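Local coordinates for hypothetical protein (Streptococcus pneumoniae, PDB 2HIY) that is a conserved bacterial protein of unknown function, a member of the DUF1697 family, at residues T65-A68 with V69-F73. Residues are numbered along the deposited sequence; the frame is centred on the assembly and turned at random.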
loop_
_atom_site.group_PDB
_atom_site.type_symbol
_atom_site.label_atom_id
_atom_site.label_comp_id
_atom_site.label_asym_id
_atom_site.label_seq_id
_atom_site.Cartn_x
_atom_site.Cartn_y
_atom_site.Cartn_z
ATOM N N THR D 65 -25.536 -0.575 -23.923
ATOM C CA THR D 65 -26.726 -0.272 -23.138
ATOM C C THR D 65 -26.705 -1.025 -21.808
ATOM O O THR D 65 -27.037 -0.477 -20.753
ATOM C CB THR D 65 -27.988 -0.606 -23.946
ATOM O OG1 THR D 65 -27.984 0.218 -25.123
ATOM C CG2 THR D 65 -29.272 -0.370 -23.126
ATOM N N PHE D 66 -26.286 -2.283 -21.852
ATOM C CA PHE D 66 -26.200 -3.084 -20.628
ATOM C C PHE D 66 -25.257 -2.478 -19.587
ATOM O O PHE D 66 -25.614 -2.311 -18.413
ATOM C CB PHE D 66 -25.771 -4.519 -20.959
ATOM C CG PHE D 66 -25.482 -5.335 -19.753
ATOM C CD1 PHE D 66 -26.529 -5.893 -19.035
ATOM C CD2 PHE D 66 -24.186 -5.528 -19.321
ATOM C CE1 PHE D 66 -26.272 -6.636 -17.873
ATOM C CE2 PHE D 66 -23.937 -6.283 -18.178
ATOM C CZ PHE D 66 -24.985 -6.834 -17.459
ATOM N N PHE D 67 -24.037 -2.136 -20.002
ATOM C CA PHE D 67 -23.094 -1.569 -19.048
ATOM C C PHE D 67 -23.552 -0.212 -18.529
ATOM O O PHE D 67 -23.364 0.086 -17.347
ATOM C CB PHE D 67 -21.702 -1.452 -19.656
ATOM C CG PHE D 67 -21.036 -2.791 -19.906
ATOM C CD1 PHE D 67 -20.967 -3.752 -18.907
ATOM C CD2 PHE D 67 -20.456 -3.058 -21.139
ATOM C CE1 PHE D 67 -20.324 -4.981 -19.139
ATOM C CE2 PHE D 67 -19.819 -4.278 -21.364
ATOM C CZ PHE D 67 -19.760 -5.227 -20.379
ATOM N N ALA D 68 -24.114 0.613 -19.415
ATOM C CA ALA D 68 -24.548 1.961 -18.979
ATOM C C ALA D 68 -25.537 1.864 -17.820
ATOM O O ALA D 68 -25.546 2.738 -16.959
ATOM C CB ALA D 68 -25.120 2.763 -20.134
ATOM N N VAL D 69 -26.349 0.814 -17.798
ATOM C CA VAL D 69 -27.364 0.659 -16.754
ATOM C C VAL D 69 -26.787 -0.065 -15.548
ATOM O O VAL D 69 -27.012 0.347 -14.405
ATOM C CB VAL D 69 -28.586 -0.123 -17.265
ATOM C CG1 VAL D 69 -29.569 -0.410 -16.107
ATOM C CG2 VAL D 69 -29.266 0.648 -18.368
ATOM N N HIS D 70 -26.055 -1.155 -15.784
ATOM C CA HIS D 70 -25.685 -2.078 -14.710
ATOM C C HIS D 70 -24.305 -1.863 -14.101
ATOM O O HIS D 70 -24.094 -2.137 -12.914
ATOM C CB HIS D 70 -25.814 -3.522 -15.191
ATOM C CG HIS D 70 -27.211 -3.878 -15.530
ATOM N ND1 HIS D 70 -28.081 -4.417 -14.603
ATOM C CD2 HIS D 70 -27.919 -3.710 -16.669
ATOM C CE1 HIS D 70 -29.260 -4.592 -15.172
ATOM N NE2 HIS D 70 -29.201 -4.154 -16.413
ATOM N N TYR D 71 -23.358 -1.411 -14.925
ATOM C CA TYR D 71 -21.966 -1.189 -14.485
ATOM C C TYR D 71 -21.422 0.040 -15.189
ATOM O O TYR D 71 -20.580 -0.086 -16.066
ATOM C CB TYR D 71 -21.080 -2.402 -14.843
ATOM C CG TYR D 71 -21.585 -3.671 -14.214
ATOM C CD1 TYR D 71 -21.363 -3.938 -12.861
ATOM C CD2 TYR D 71 -22.315 -4.615 -14.967
ATOM C CE1 TYR D 71 -21.867 -5.103 -12.253
ATOM C CE2 TYR D 71 -22.846 -5.769 -14.361
ATOM C CZ TYR D 71 -22.597 -6.020 -13.020
ATOM O OH TYR D 71 -23.085 -7.155 -12.404
ATOM N N PRO D 72 -21.884 1.233 -14.795
ATOM C CA PRO D 72 -21.598 2.451 -15.553
ATOM C C PRO D 72 -20.127 2.856 -15.559
ATOM O O PRO D 72 -19.756 3.697 -16.380
ATOM C CB PRO D 72 -22.486 3.526 -14.887
ATOM C CG PRO D 72 -23.111 2.900 -13.751
ATOM C CD PRO D 72 -22.798 1.462 -13.656
ATOM N N PHE D 73 -19.306 2.285 -14.685
ATOM C CA PHE D 73 -17.855 2.500 -14.735
ATOM C C PHE D 73 -17.174 1.703 -15.846
ATOM O O PHE D 73 -15.985 1.897 -16.110
ATOM C CB PHE D 73 -17.242 2.156 -13.376
ATOM C CG PHE D 73 -17.695 0.821 -12.826
ATOM C CD1 PHE D 73 -17.079 -0.353 -13.250
ATOM C CD2 PHE D 73 -18.740 0.733 -11.900
ATOM C CE1 PHE D 73 -17.501 -1.585 -12.779
ATOM C CE2 PHE D 73 -19.141 -0.498 -11.410
ATOM C CZ PHE D 73 -18.510 -1.663 -11.848
#
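Phe66 and His70 meet one turn apart at the C-terminal end of helix 56-70. Their rings form an offset pair, planes 20° apart and centroids 4.7 Å from each other, with little overlap. Phe66 CD1 lies 3.5 Å from His70 CD2, while Phe66 CE1 sits over the rim of one imidazole face. The methyl CG1 of Val69 covers the rim of the opposite face. With chi1 at 172°, Phe66 CG lies beside its carbonyl carbon, and the ring reaches His70 and Tyr71.

The tight side is aromatic. Phe66 and Tyr71 run alongside each other in one direction, and Phe66 CZ is 3.9 Å from Tyr71 CE2, at the edge of the tyrosine ring. Phe67 CD1 is 4.3 Å from Tyr71 CD2, a looser touch. Leu27 and Leu31 of helix 24-34 pack on Phe66, and Leu27 also touches Tyr71. The Tyr71 hydroxyl is hydrogen-bonded to Glu30 on that helix.

His70 links the two sides: it is exposed, yet packed on Phe66. The loose side is the exposed rim of Ala68 and Pro72, where Pro72 CB comes no nearer than 3.8 Å to Ala68 O. Thr65 is exposed too, its OG1 hydrogen-bonded to Glu61 O.

Backbone bonds hold the last turn. His70 N donates to Phe66 O at 2.9 Å, and Tyr71 N to Phe67 O at 2.8 Å. Pro72 N cannot donate to Ala68 O; its CA makes a bent CH...O contact with Phe67 O. This is a helix C-terminus whose first non-helical residue, Tyr71, precedes a proline, with aromatic side chains packing it against a neighbouring helix.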